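Local structure of Nsp15 (5YVD) at residues 63-69 / 153-157; 77-83 / 113-118; 135-141 / 172-177; 149-153 / 191-195; 269-273 / 319-324. The protein cleaves RNA as the coronaviral endoribonuclease of the EndoU family, probably at uridylates, and is assembled from six copies of the chain. The contacts are given in a common frame with arbitrary orientation. Numbering follows the deposited sequence.

Overall arrangement
Contacts 1, 2 and 3 lie in the middle domain. Contacts 2 and 3, centres 13 Å apart, belong to one mixed sheet: strands 115-118 and 134-138 are neighbours, with Phe117 N 2.8 Å from Ile135 O. Contact 1 packs beside it, Pro67 CG reaching to 3.8 Å from Leu175 CD2 of contact 3. Contact 4 shares Tyr153 with contact 1, whose Asp68 OD2 lies 2.9 Å from Ser194 OG, and joins a middle-domain loop to a loop of the endoribonuclease part. There Thr192 meets Asp320 of the hairpin turn in contact 5, centres 11 Å apart. Contact 2 is remote from contact 5, about 10 Å between nearest atoms. No ligand marks a catalytic pocket.

Contact 1: 63-69 / 153-157; sequences VRSHPDF and YAYFN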
# COMPACT_ATOMS: atom_id res chain seq x y z
N VAL A 63 18.59 10.32 23.00
CA VAL A 63 18.96 11.69 22.75
C VAL A 63 20.24 12.07 23.47
O VAL A 63 20.23 12.77 24.48
CB VAL A 63 17.82 12.62 23.14
CG1 VAL A 63 18.15 14.07 22.74
CG2 VAL A 63 16.58 12.14 22.43
N ARG A 64 21.35 11.62 22.91
CA ARG A 64 22.67 11.81 23.52
C ARG A 64 23.68 11.64 22.42
O ARG A 64 23.36 11.07 21.40
CB ARG A 64 22.92 10.73 24.58
CG ARG A 64 22.53 9.35 24.10
CD ARG A 64 23.19 8.19 24.84
NE ARG A 64 22.60 7.92 26.13
CZ ARG A 64 22.36 6.70 26.60
NH1 ARG A 64 22.64 5.60 25.90
NH2 ARG A 64 21.82 6.58 27.80
N SER A 65 24.90 12.10 22.64
CA SER A 65 25.95 11.89 21.64
C SER A 65 26.42 10.45 21.66
O SER A 65 26.25 9.72 22.65
CB SER A 65 27.14 12.81 21.90
OG SER A 65 27.69 12.61 23.19
N HIS A 66 27.01 10.02 20.56
CA HIS A 66 27.59 8.68 20.52
C HIS A 66 28.60 8.61 19.40
O HIS A 66 28.56 9.45 18.49
CB HIS A 66 26.50 7.61 20.36
CG HIS A 66 25.63 7.77 19.16
ND1 HIS A 66 25.95 7.24 17.93
CD2 HIS A 66 24.43 8.38 19.01
CE1 HIS A 66 24.99 7.53 17.07
NE2 HIS A 66 24.05 8.22 17.70
N PRO A 67 29.51 7.63 19.45
CA PRO A 67 30.43 7.38 18.34
C PRO A 67 29.69 7.20 17.05
O PRO A 67 28.57 6.70 17.05
CB PRO A 67 31.13 6.08 18.73
CG PRO A 67 31.05 6.04 20.22
CD PRO A 67 29.80 6.79 20.62
N ASP A 68 30.28 7.62 15.94
CA ASP A 68 29.56 7.59 14.67
C ASP A 68 29.32 6.14 14.24
O ASP A 68 30.12 5.26 14.54
CB ASP A 68 30.30 8.40 13.59
CG ASP A 68 29.46 8.61 12.32
OD1 ASP A 68 28.23 8.35 12.36
OD2 ASP A 68 30.04 9.04 11.29
N PHE A 69 28.23 5.91 13.54
CA PHE A 69 27.78 4.55 13.26
C PHE A 69 28.84 3.64 12.66
O PHE A 69 28.92 2.47 13.02
CB PHE A 69 26.55 4.56 12.35
CG PHE A 69 25.41 5.33 12.92
CD1 PHE A 69 24.66 4.80 13.94
CD2 PHE A 69 25.11 6.60 12.47
CE1 PHE A 69 23.62 5.50 14.49
CE2 PHE A 69 24.07 7.31 13.02
CZ PHE A 69 23.32 6.76 14.03
N TYR A 153 35.51 13.80 17.31
CA TYR A 153 34.15 14.12 16.95
C TYR A 153 33.21 12.97 17.28
O TYR A 153 33.64 11.85 17.58
CB TYR A 153 34.09 14.39 15.48
CG TYR A 153 34.36 13.15 14.64
CD1 TYR A 153 35.65 12.88 14.17
CD2 TYR A 153 33.33 12.25 14.31
CE1 TYR A 153 35.92 11.76 13.41
CE2 TYR A 153 33.59 11.12 13.55
CZ TYR A 153 34.89 10.87 13.10
OH TYR A 153 35.17 9.75 12.31
N ALA A 154 31.92 13.24 17.18
CA ALA A 154 30.88 12.26 17.52
C ALA A 154 29.55 12.69 16.87
O ALA A 154 29.44 13.78 16.30
CB ALA A 154 30.72 12.17 19.04
N TYR A 155 28.56 11.83 16.95
CA TYR A 155 27.28 12.07 16.32
C TYR A 155 26.31 12.52 17.39
O TYR A 155 26.30 11.95 18.47
CB TYR A 155 26.82 10.77 15.71
CG TYR A 155 25.62 10.84 14.81
CD1 TYR A 155 24.32 10.65 15.30
CD2 TYR A 155 25.77 11.04 13.45
CE1 TYR A 155 23.23 10.67 14.45
CE2 TYR A 155 24.68 11.07 12.60
CZ TYR A 155 23.42 10.89 13.09
OH TYR A 155 22.38 10.92 12.20
N PHE A 156 25.50 13.54 17.12
CA PHE A 156 24.45 13.96 18.06
C PHE A 156 23.22 14.54 17.33
O PHE A 156 23.33 15.54 16.61
CB PHE A 156 25.01 14.97 19.08
CG PHE A 156 24.02 15.43 20.12
CD1 PHE A 156 23.24 14.52 20.83
CD2 PHE A 156 23.87 16.79 20.41
CE1 PHE A 156 22.34 14.95 21.79
CE2 PHE A 156 22.97 17.23 21.37
CZ PHE A 156 22.21 16.31 22.06
N ASN A 157 22.05 13.91 17.52
CA ASN A 157 20.80 14.35 16.90
C ASN A 157 20.90 14.63 15.37
O ASN A 157 20.29 15.57 14.87
CB ASN A 157 20.25 15.59 17.62
CG ASN A 157 19.92 15.35 19.08
OD1 ASN A 157 19.72 14.21 19.53
ND2 ASN A 157 19.84 16.43 19.85
O HOH W 1 22.04 11.15 18.92
O HOH W 2 33.05 9.06 16.54
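Tyr155 is the side chain to look at first. With chi1 at t it points at 63-69 and enters an aromatic cluster with His66 and Phe69. Phe69, in the m rotamer, turns its edge to the Tyr155 face, a T-shaped pair with centroids 4.8 Å apart and planes at 65°. His66 takes p, which brings the ring end back to Tyr155, whose CB sits over the imidazole face in a CH-pi contact; the two rings are inclined at 40°, with His66 NE2 3.4 Å from Tyr155 CD1. The p rotamer also lets His66 ND1 donate to Pro67 O at 2.8 Å.

The backbones meet in one antiparallel bridge, His66 N to Tyr155 O at 2.9 Å and Tyr155 N to His66 O at 2.8 Å. On both flanks water takes over, one joining Arg64 O to Asn157 N, the other Asp68 N to Tyr153 O. Phe156, chi1 t, brings its ring up to the backbone of 63-65, CD1 3.3 Å from Arg64 C. The CA-to-CB bond of Arg64 points away from 153-157; its guanidinium forms a salt bridge with Asp121 and a cation-pi contact with Phe83.

The single bridge thus pins the loop leading into helix 69-74 to the edge of strand 153-156. That strand pairs on its other side with strand 159-162, whose Ile160 touches Tyr155, while Asn157 reaches Thr278 of the second subunit.

Contact 2: 77-83 / 113-118; sequences ADICYKF and LNICFD
At the apolar centre, Ile79 (chi1 t) and Ile115 (chi1 m) share one face of a parallel strand pair, Ile79 CG2 4.2 Å from Ile115 CG1. Tyr81 CB meets Ile115 CG2 at 3.7 Å. On the opposite face Cys80 SG lies 4.6 Å from Cys116 SG, too far for a disulfide, and Phe83 CZ (chi1 p) is 4.4 Å from Cys116 SG. Tyr81 (t) meets Phe117 (m) with Phe117 CE2 over its face, 3.5 Å from Tyr81 CG; the planes are 40° apart.

The backbone is extended over 79-81 and 114-118, in register Ile79-Ile115 (CA-CA 5.3 Å) and Cys80-Cys116 (4.8 Å). Cys116 bonds through N to Ile79 O and through O to Tyr81 N, both at 3.0 Å; these residues flank its partner Cys80, as in a parallel sheet.

At the polar edge Asp78 (phi/psi -86/-34) binds Asn114 O through N at 3.1 Å, and Asp78 OD2 (chi1 m) takes Asn114 N at 2.9 Å. A carboxylate thus replaces a backbone carbonyl where strand 79-80, outermost in this chain's mixed sheet, begins.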
# COMPACT_ATOMS: atom_id res chain seq x y z
N ALA A 77 29.19 -4.22 16.08
CA ALA A 77 28.09 -4.11 17.03
C ALA A 77 26.78 -4.51 16.35
O ALA A 77 26.35 -3.85 15.42
CB ALA A 77 28.00 -2.70 17.57
N ASP A 78 26.17 -5.58 16.83
CA ASP A 78 24.93 -6.11 16.25
C ASP A 78 23.67 -5.43 16.81
O ASP A 78 22.71 -5.24 16.08
CB ASP A 78 24.87 -7.65 16.44
CG ASP A 78 26.10 -8.38 15.85
OD1 ASP A 78 26.14 -8.72 14.64
OD2 ASP A 78 27.05 -8.64 16.62
N ILE A 79 23.67 -5.04 18.08
CA ILE A 79 22.45 -4.54 18.75
C ILE A 79 22.81 -3.70 19.99
O ILE A 79 23.95 -3.79 20.49
CB ILE A 79 21.57 -5.74 19.11
CG1 ILE A 79 20.25 -5.33 19.76
CG2 ILE A 79 22.31 -6.70 20.02
CD1 ILE A 79 19.24 -6.46 19.75
N CYS A 80 21.90 -2.86 20.46
CA CYS A 80 22.21 -2.04 21.63
C CYS A 80 21.43 -2.52 22.87
O CYS A 80 20.34 -3.10 22.75
CB CYS A 80 21.92 -0.55 21.34
SG CYS A 80 23.06 0.30 20.21
N TYR A 81 21.98 -2.28 24.06
CA TYR A 81 21.38 -2.73 25.31
C TYR A 81 20.61 -1.65 26.01
O TYR A 81 21.18 -0.76 26.61
CB TYR A 81 22.46 -3.23 26.27
CG TYR A 81 21.92 -3.85 27.56
CD1 TYR A 81 22.01 -3.16 28.77
CD2 TYR A 81 21.35 -5.13 27.57
CE1 TYR A 81 21.54 -3.72 29.95
CE2 TYR A 81 20.87 -5.69 28.75
CZ TYR A 81 20.97 -4.98 29.94
OH TYR A 81 20.52 -5.54 31.13
N LYS A 82 19.29 -1.75 25.93
CA LYS A 82 18.37 -0.90 26.66
C LYS A 82 18.34 0.51 26.11
O LYS A 82 17.83 1.42 26.75
CB LYS A 82 18.64 -0.92 28.16
CG LYS A 82 18.02 -2.13 28.86
CD LYS A 82 18.36 -2.12 30.35
CE LYS A 82 17.21 -2.62 31.21
NZ LYS A 82 16.81 -4.01 30.83
N PHE A 83 18.85 0.67 24.90
CA PHE A 83 18.66 1.91 24.17
C PHE A 83 18.65 1.60 22.69
O PHE A 83 18.93 0.50 22.27
CB PHE A 83 19.73 2.97 24.52
CG PHE A 83 21.12 2.63 24.02
CD1 PHE A 83 21.94 1.79 24.75
CD2 PHE A 83 21.61 3.16 22.84
CE1 PHE A 83 23.20 1.47 24.30
CE2 PHE A 83 22.88 2.84 22.39
CZ PHE A 83 23.68 1.99 23.12
N LEU A 113 25.69 -12.68 20.14
CA LEU A 113 25.98 -11.51 19.29
C LEU A 113 26.83 -10.51 20.06
O LEU A 113 27.04 -10.68 21.25
CB LEU A 113 24.69 -10.78 18.86
CG LEU A 113 23.46 -11.61 18.48
CD1 LEU A 113 22.43 -11.55 19.61
CD2 LEU A 113 22.83 -11.14 17.18
N ASN A 114 27.31 -9.47 19.40
CA ASN A 114 28.02 -8.38 20.08
C ASN A 114 27.05 -7.29 20.54
O ASN A 114 26.63 -6.45 19.76
CB ASN A 114 29.07 -7.73 19.18
CG ASN A 114 30.25 -8.64 18.89
OD1 ASN A 114 30.94 -9.11 19.81
ND2 ASN A 114 30.51 -8.87 17.60
N ILE A 115 26.72 -7.29 21.82
CA ILE A 115 25.84 -6.29 22.41
C ILE A 115 26.65 -5.07 22.86
O ILE A 115 27.67 -5.19 23.59
CB ILE A 115 25.10 -6.87 23.65
CG1 ILE A 115 24.45 -8.22 23.28
CG2 ILE A 115 24.11 -5.84 24.22
CD1 ILE A 115 23.45 -8.72 24.29
N CYS A 116 26.17 -3.90 22.45
CA CYS A 116 26.82 -2.65 22.73
C CYS A 116 26.16 -2.00 23.92
O CYS A 116 24.97 -1.73 23.90
CB CYS A 116 26.69 -1.74 21.52
SG CYS A 116 27.31 -0.08 21.82
N PHE A 117 26.95 -1.73 24.96
CA PHE A 117 26.42 -1.18 26.22
C PHE A 117 26.97 0.23 26.41
O PHE A 117 28.04 0.54 25.89
CB PHE A 117 26.91 -1.99 27.41
CG PHE A 117 26.49 -3.43 27.42
CD1 PHE A 117 27.17 -4.37 26.66
CD2 PHE A 117 25.47 -3.85 28.23
CE1 PHE A 117 26.81 -5.70 26.71
CE2 PHE A 117 25.09 -5.17 28.26
CZ PHE A 117 25.77 -6.10 27.51
N ASP A 118 26.28 1.05 27.21
CA ASP A 118 26.69 2.45 27.42
C ASP A 118 26.76 2.83 28.90
O ASP A 118 25.87 2.50 29.66
CB ASP A 118 25.74 3.40 26.65
CG ASP A 118 26.21 4.87 26.63
OD1 ASP A 118 26.22 5.52 27.71
OD2 ASP A 118 26.54 5.38 25.52

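Contact 3: 135-141 / 172-177; sequences IFISDRK and KFYLYK
Past the end of strand 135-138 the chain curls over an aromatic ring: Lys141 N lies above one face of Tyr174, 3.4 Å from Tyr174 CD2, and Lys141 CG adds a CH-pi contact, 4.3 Å from the ring centroid. Asp139 O sits at the ring's edge, 3.5 Å from Tyr174 CE2. An ST turn shapes the bend, Arg140 N donating to Ser138 OG at 3.1 Å with Ser138 chi1 near 106°.

Behind the bend, both strands are extended and run antiparallel, axes 4.5 Å apart at 166°. Register pairs Ile135 with Lys177, Phe136 with Tyr176, Ile137 with Leu175 and Ser138 with Tyr174. The second and last are hydrogen-bonded pairs: Phe136 N to Tyr176 O 2.7 Å, Tyr176 N to Phe136 O 2.8 Å, Ser138 N to Tyr174 O 3.0 Å, Tyr174 N to Ser138 O 2.8 Å. A water then bridges Asp139 O and Lys172 O.

One face carries Phe136 (t), Tyr174 and Tyr176 (both m); Phe136 and Tyr176 pack there against Phe128 of helix 124-129, and Tyr176 OH bonds Ile142 N. The other face brings Ile137 CG2 (chi1 p) to 3.5 Å from Leu175 CD2 (chi1 m). Strand 174-178 has 148-149 as its other, antiparallel neighbour, so this pair is where the middle domain's mixed sheet changes from parallel (79-80, 115-118, 134-138) to antiparallel.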
# COMPACT_ATOMS: atom_id res chain seq x y z
N ILE A 135 30.58 -4.87 23.37
CA ILE A 135 31.23 -3.57 23.15
C ILE A 135 30.76 -2.60 24.24
O ILE A 135 29.57 -2.58 24.61
CB ILE A 135 30.85 -3.05 21.73
CG1 ILE A 135 31.55 -3.89 20.67
CG2 ILE A 135 31.19 -1.58 21.55
CD1 ILE A 135 30.98 -3.72 19.29
N PHE A 136 31.67 -1.80 24.77
CA PHE A 136 31.29 -0.81 25.77
C PHE A 136 31.68 0.58 25.34
O PHE A 136 32.80 0.78 24.85
CB PHE A 136 31.91 -1.10 27.13
CG PHE A 136 31.29 -0.31 28.24
CD1 PHE A 136 31.96 0.74 28.84
CD2 PHE A 136 30.00 -0.58 28.63
CE1 PHE A 136 31.35 1.50 29.83
CE2 PHE A 136 29.39 0.16 29.63
CZ PHE A 136 30.06 1.20 30.23
N ILE A 137 30.76 1.53 25.50
CA ILE A 137 31.03 2.92 25.19
C ILE A 137 30.92 3.75 26.45
O ILE A 137 29.98 3.56 27.24
CB ILE A 137 30.14 3.46 24.03
CG1 ILE A 137 28.67 3.57 24.43
CG2 ILE A 137 30.27 2.58 22.80
CD1 ILE A 137 27.71 3.63 23.24
N SER A 138 31.91 4.63 26.66
CA SER A 138 31.91 5.50 27.82
C SER A 138 32.62 6.82 27.60
O SER A 138 33.47 6.96 26.74
CB SER A 138 32.48 4.79 29.07
OG SER A 138 33.78 5.24 29.40
N ASP A 139 32.24 7.77 28.44
CA ASP A 139 32.75 9.13 28.40
C ASP A 139 34.06 9.24 29.17
O ASP A 139 34.73 10.27 29.10
CB ASP A 139 31.71 10.13 28.96
CG ASP A 139 31.06 9.65 30.28
OD1 ASP A 139 31.39 8.55 30.79
OD2 ASP A 139 30.19 10.38 30.80
N ARG A 140 34.42 8.18 29.90
CA ARG A 140 35.59 8.17 30.76
C ARG A 140 36.34 6.82 30.74
O ARG A 140 35.72 5.76 30.72
CB ARG A 140 35.18 8.52 32.20
CG ARG A 140 34.12 7.60 32.78
CD ARG A 140 33.40 8.22 33.96
NE ARG A 140 32.50 7.26 34.60
CZ ARG A 140 32.87 6.33 35.49
NH1 ARG A 140 34.13 6.20 35.88
NH2 ARG A 140 31.95 5.52 36.01
N LYS A 141 37.67 6.89 30.73
CA LYS A 141 38.52 5.71 30.95
C LYS A 141 37.98 4.87 32.09
O LYS A 141 37.59 5.42 33.13
CB LYS A 141 39.97 6.13 31.30
CG LYS A 141 40.91 6.23 30.11
CD LYS A 141 42.38 6.23 30.53
CE LYS A 141 42.92 4.84 30.89
NZ LYS A 141 43.21 4.02 29.68
N LYS A 172 34.68 12.72 23.28
CA LYS A 172 35.77 11.75 23.36
C LYS A 172 35.25 10.49 24.03
O LYS A 172 34.97 10.48 25.25
CB LYS A 172 36.97 12.34 24.11
CG LYS A 172 38.18 11.39 24.18
CD LYS A 172 39.32 11.77 23.26
CE LYS A 172 38.90 12.00 21.82
NZ LYS A 172 40.14 12.18 21.03
N PHE A 173 35.13 9.43 23.24
CA PHE A 173 34.61 8.18 23.78
C PHE A 173 35.73 7.18 23.95
O PHE A 173 36.67 7.15 23.16
CB PHE A 173 33.45 7.63 22.94
CG PHE A 173 32.17 8.41 23.11
CD1 PHE A 173 31.82 9.42 22.21
CD2 PHE A 173 31.35 8.16 24.21
CE1 PHE A 173 30.66 10.15 22.38
CE2 PHE A 173 30.17 8.89 24.38
CZ PHE A 173 29.82 9.88 23.47
N TYR A 174 35.63 6.40 25.03
CA TYR A 174 36.57 5.35 25.34
C TYR A 174 35.75 4.10 25.11
O TYR A 174 34.68 3.90 25.71
CB TYR A 174 37.10 5.49 26.77
CG TYR A 174 37.79 6.83 26.98
CD1 TYR A 174 39.11 7.03 26.58
CD2 TYR A 174 37.12 7.92 27.54
CE1 TYR A 174 39.74 8.25 26.76
CE2 TYR A 174 37.74 9.15 27.72
CZ TYR A 174 39.06 9.31 27.32
OH TYR A 174 39.70 10.52 27.48
N LEU A 175 36.27 3.27 24.22
CA LEU A 175 35.55 2.20 23.58
C LEU A 175 36.20 0.88 23.90
O LEU A 175 37.40 0.70 23.66
CB LEU A 175 35.62 2.43 22.08
CG LEU A 175 34.82 3.64 21.61
CD1 LEU A 175 35.44 4.22 20.36
CD2 LEU A 175 33.36 3.28 21.38
N TYR A 176 35.41 -0.06 24.42
CA TYR A 176 35.96 -1.36 24.82
C TYR A 176 35.28 -2.46 24.05
O TYR A 176 34.13 -2.35 23.68
CB TYR A 176 35.81 -1.57 26.32
CG TYR A 176 36.45 -0.47 27.13
CD1 TYR A 176 37.69 -0.66 27.72
CD2 TYR A 176 35.85 0.77 27.26
CE1 TYR A 176 38.32 0.35 28.43
CE2 TYR A 176 36.47 1.79 27.98
CZ TYR A 176 37.72 1.57 28.56
OH TYR A 176 38.35 2.55 29.30
N LYS A 177 36.02 -3.51 23.79
CA LYS A 177 35.45 -4.68 23.16
C LYS A 177 35.90 -5.92 23.90
O LYS A 177 37.07 -6.02 24.29
CB LYS A 177 35.84 -4.75 21.68
CG LYS A 177 35.18 -5.89 20.96
CD LYS A 177 35.32 -5.77 19.46
CE LYS A 177 34.46 -6.81 18.75
NZ LYS A 177 34.94 -7.07 17.37
O HOH W 3 34.98 12.35 27.42

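Contact 4: 149-153 / 191-195; sequences VGPDY and YTQSR
Two irregular segments, 149-153 and 191-195, run side by side, their directions 25° apart, with CA atoms no closer than 6.5 Å (Pro151 to Tyr191). Gly150 and Pro151 are extended (phi/psi -64/178 and -80/178), as is Tyr153 (-158/170). Side chains bridge the gap, and two tyrosine hydroxyls do most of the polar work. Tyr153 (chi1 p) sends its OH to Thr192 O at 2.6 Å; Tyr191 (chi1 m) reaches back and donates from OH to Val149 O, at a longer 3.3 Å. Within 191-195, Gln193 (m, m) folds so that NE2 donates to Tyr191 O at 3.2 Å.

Other polar groups find partners outside the two segments. Lys70 NZ bonds Tyr153 OH, Thr192 OG1 and Ser194 OG, drawing three hydroxyls around one ammonium. Ser194 OG is also hydrogen-bonded to Asp68, Thr192 N to Asp320 and Gln193 O to Arg162; Asp152 forms a salt bridge with Lys172. Ser194, with a left-handed backbone (60/33) and chi1 m, puts OG 3.1 Å from Tyr153 CE2.

Pro151 lies over the Tyr191 face, its CD 3.9 Å from the ring centroid in a CH-pi contact and its CB 3.7 Å from Tyr191 CG. Over a face of Tyr153 sits the Gln193 carbonyl carbon. Proline-on-tyrosine packing beside tyrosine-to-carbonyl hydrogen bonds joins a middle-domain loop to a loop of the endoribonuclease part: this is an interdomain interface.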
# COMPACT_ATOMS: atom_id res chain seq x y z
N VAL A 149 40.59 4.67 21.94
CA VAL A 149 40.18 6.04 22.22
C VAL A 149 39.68 6.64 20.94
O VAL A 149 40.44 6.81 19.99
CB VAL A 149 41.35 6.90 22.70
CG1 VAL A 149 40.89 8.34 22.94
CG2 VAL A 149 41.96 6.28 23.95
N GLY A 150 38.40 7.02 20.93
CA GLY A 150 37.78 7.52 19.72
C GLY A 150 38.35 8.83 19.21
O GLY A 150 39.24 9.41 19.82
N PRO A 151 37.82 9.31 18.08
CA PRO A 151 38.30 10.54 17.41
C PRO A 151 37.77 11.83 18.03
O PRO A 151 36.99 11.79 18.97
CB PRO A 151 37.77 10.38 15.99
CG PRO A 151 36.53 9.54 16.13
CD PRO A 151 36.76 8.63 17.30
N ASP A 152 38.19 12.97 17.51
CA ASP A 152 37.78 14.28 18.06
C ASP A 152 36.42 14.76 17.53
O ASP A 152 36.20 15.97 17.37
CB ASP A 152 38.83 15.34 17.78
CG ASP A 152 40.14 15.06 18.49
OD1 ASP A 152 40.11 14.47 19.59
OD2 ASP A 152 41.19 15.46 17.95
N TYR A 153 35.51 13.80 17.31
CA TYR A 153 34.15 14.12 16.95
C TYR A 153 33.21 12.97 17.28
O TYR A 153 33.64 11.85 17.58
CB TYR A 153 34.09 14.39 15.48
CG TYR A 153 34.36 13.15 14.64
CD1 TYR A 153 35.65 12.88 14.17
CD2 TYR A 153 33.33 12.25 14.31
CE1 TYR A 153 35.92 11.76 13.41
CE2 TYR A 153 33.59 11.12 13.55
CZ TYR A 153 34.89 10.87 13.10
OH TYR A 153 35.17 9.75 12.31
N TYR A 191 41.73 8.00 11.86
CA TYR A 191 40.25 8.11 11.73
C TYR A 191 39.78 8.94 10.54
O TYR A 191 40.24 10.06 10.33
CB TYR A 191 39.65 8.70 12.98
CG TYR A 191 39.58 7.76 14.13
CD1 TYR A 191 38.63 6.73 14.16
CD2 TYR A 191 40.45 7.89 15.21
CE1 TYR A 191 38.55 5.85 15.24
CE2 TYR A 191 40.39 7.03 16.29
CZ TYR A 191 39.44 6.01 16.31
OH TYR A 191 39.38 5.15 17.40
N THR A 192 38.83 8.40 9.78
CA THR A 192 38.09 9.20 8.79
C THR A 192 37.33 10.25 9.56
O THR A 192 37.20 10.13 10.77
CB THR A 192 37.11 8.34 7.98
OG1 THR A 192 36.27 7.60 8.87
CG2 THR A 192 37.86 7.38 7.08
N GLN A 193 36.84 11.28 8.91
CA GLN A 193 36.37 12.48 9.65
C GLN A 193 34.89 12.80 9.51
O GLN A 193 34.45 13.82 10.03
CB GLN A 193 37.18 13.70 9.24
CG GLN A 193 38.64 13.59 9.56
CD GLN A 193 38.90 13.73 11.03
OE1 GLN A 193 38.29 14.54 11.71
NE2 GLN A 193 39.82 12.94 11.54
N SER A 194 34.15 11.97 8.79
CA SER A 194 32.70 12.09 8.74
C SER A 194 32.20 13.45 8.19
O SER A 194 31.15 13.93 8.61
CB SER A 194 32.11 11.84 10.15
OG SER A 194 32.48 10.57 10.67
N ARG A 195 32.93 14.07 7.27
CA ARG A 195 32.47 15.32 6.67
C ARG A 195 31.72 15.00 5.40
O ARG A 195 31.67 13.84 4.95
CB ARG A 195 33.65 16.23 6.35
CG ARG A 195 34.38 16.70 7.59
CD ARG A 195 35.66 17.45 7.26
NE ARG A 195 36.69 16.54 6.77
CZ ARG A 195 37.98 16.84 6.68
NH1 ARG A 195 38.42 18.04 7.07
NH2 ARG A 195 38.84 15.93 6.20

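Contact 5: 269-273 / 319-324; sequences SSTIH and IDLTMI
Thr271 lays its methyl against two isoleucines, Thr271 CG2 lying 3.8 Å from Ile324 CD1 and 4.1 Å from Ile319 CG2. Ile319 opens the turn, and Ile324 lies on the strand leaving it, in a two-residue beta hairpin joining strands 312-319 and 322-331 of the endoribonuclease domain's antiparallel sheet. The turn is type I' from Ile319 to Thr322, with Asp320 at phi/psi 50/39 and Leu321 at 69/4, closed by Ile319 N to Thr322 O (3.1 Å) and Thr322 N to Ile319 O (3.0 Å).

Segment 269-273 is a loop leading into strand 273-279, and it approaches the hairpin mainly through Thr271: CA atoms come nearest at Thr271 and Asp320, 6.7 Å apart. Thr271 (chi1 m; phi/psi -60/-38) points at the hairpin and donates from OG1 to Asp320 OD2 at 2.7 Å, though the position of OD2 is less certain than most. Asp320 has chi1 m, and its other oxygen, OD1, accepts from Thr192 N of the loop in contact 4. Asn74, at the end of helix 69-74, binds both Thr271 OG1 and Asp320 O, tying the middle domain to this spot.

The loop holds its own shape as well, Ser270 (chi1 t) donating from OG to Ile272 O at 2.8 Å. Farther out, Ile272 (chi1 m) brings its end nearer, leaving Ile272 CD1 4.4 Å from Ile324 CD1.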
# COMPACT_ATOMS: atom_id res chain seq x y z
N SER A 269 26.65 6.27 7.15
CA SER A 269 27.99 6.36 7.73
C SER A 269 28.81 5.12 7.42
O SER A 269 28.36 4.01 7.68
CB SER A 269 27.92 6.55 9.22
OG SER A 269 29.21 6.60 9.80
N SER A 270 30.01 5.34 6.87
CA SER A 270 30.87 4.28 6.41
C SER A 270 32.29 4.83 6.17
O SER A 270 32.48 5.97 5.71
CB SER A 270 30.31 3.65 5.13
OG SER A 270 31.17 2.64 4.60
N THR A 271 33.29 4.00 6.48
CA THR A 271 34.67 4.39 6.29
C THR A 271 34.97 4.70 4.84
O THR A 271 35.72 5.65 4.57
CB THR A 271 35.64 3.32 6.81
OG1 THR A 271 35.50 3.23 8.23
CG2 THR A 271 37.05 3.70 6.53
N ILE A 272 34.36 3.92 3.93
CA ILE A 272 34.40 4.18 2.47
C ILE A 272 33.01 4.45 1.88
O ILE A 272 32.04 3.73 2.15
CB ILE A 272 34.94 2.98 1.68
CG1 ILE A 272 36.29 2.52 2.22
CG2 ILE A 272 35.02 3.31 0.19
CD1 ILE A 272 36.47 1.01 2.14
N HIS A 273 32.96 5.45 1.03
CA HIS A 273 31.77 5.80 0.31
C HIS A 273 32.01 5.65 -1.20
O HIS A 273 33.09 6.00 -1.71
CB HIS A 273 31.39 7.26 0.63
CG HIS A 273 30.84 7.46 2.01
ND1 HIS A 273 29.51 7.66 2.26
CD2 HIS A 273 31.46 7.50 3.21
CE1 HIS A 273 29.32 7.82 3.56
NE2 HIS A 273 30.49 7.72 4.15
N ILE A 319 42.57 1.98 10.10
CA ILE A 319 41.71 3.15 10.05
C ILE A 319 40.34 2.81 10.63
O ILE A 319 39.81 1.73 10.37
CB ILE A 319 41.44 3.58 8.60
CG1 ILE A 319 42.74 3.94 7.89
CG2 ILE A 319 40.48 4.76 8.56
CD1 ILE A 319 42.58 4.16 6.40
N ASP A 320 39.74 3.74 11.36
CA ASP A 320 38.37 3.55 11.81
C ASP A 320 38.18 2.17 12.48
O ASP A 320 37.15 1.49 12.30
CB ASP A 320 37.37 3.73 10.63
CG ASP A 320 37.17 5.21 10.22
OD1 ASP A 320 37.78 6.11 10.81
OD2 ASP A 320 36.38 5.49 9.30
N LEU A 321 39.20 1.76 13.24
CA LEU A 321 39.15 0.54 14.05
C LEU A 321 39.15 -0.80 13.27
O LEU A 321 39.07 -1.84 13.91
CB LEU A 321 38.00 0.61 15.06
CG LEU A 321 37.95 1.89 15.92
CD1 LEU A 321 36.70 1.96 16.80
CD2 LEU A 321 39.18 2.05 16.81
N THR A 322 39.27 -0.75 11.94
CA THR A 322 39.47 -1.95 11.07
C THR A 322 40.78 -1.83 10.30
O THR A 322 41.54 -0.87 10.48
CB THR A 322 38.38 -2.07 9.98
OG1 THR A 322 37.31 -1.17 10.26
CG2 THR A 322 37.86 -3.51 9.85
N MET A 323 41.03 -2.79 9.41
CA MET A 323 42.11 -2.67 8.44
C MET A 323 41.49 -2.20 7.15
O MET A 323 40.48 -2.77 6.75
CB MET A 323 42.83 -4.00 8.21
CG MET A 323 44.24 -3.85 7.63
SD MET A 323 45.42 -3.10 8.80
CE MET A 323 46.18 -4.56 9.53
N ILE A 324 42.07 -1.18 6.51
CA ILE A 324 41.62 -0.72 5.18
C ILE A 324 42.70 -0.87 4.11
O ILE A 324 43.85 -0.47 4.31
CB ILE A 324 41.15 0.76 5.19
CG1 ILE A 324 40.04 0.98 6.23
CG2 ILE A 324 40.67 1.20 3.79
CD1 ILE A 324 38.71 0.34 5.87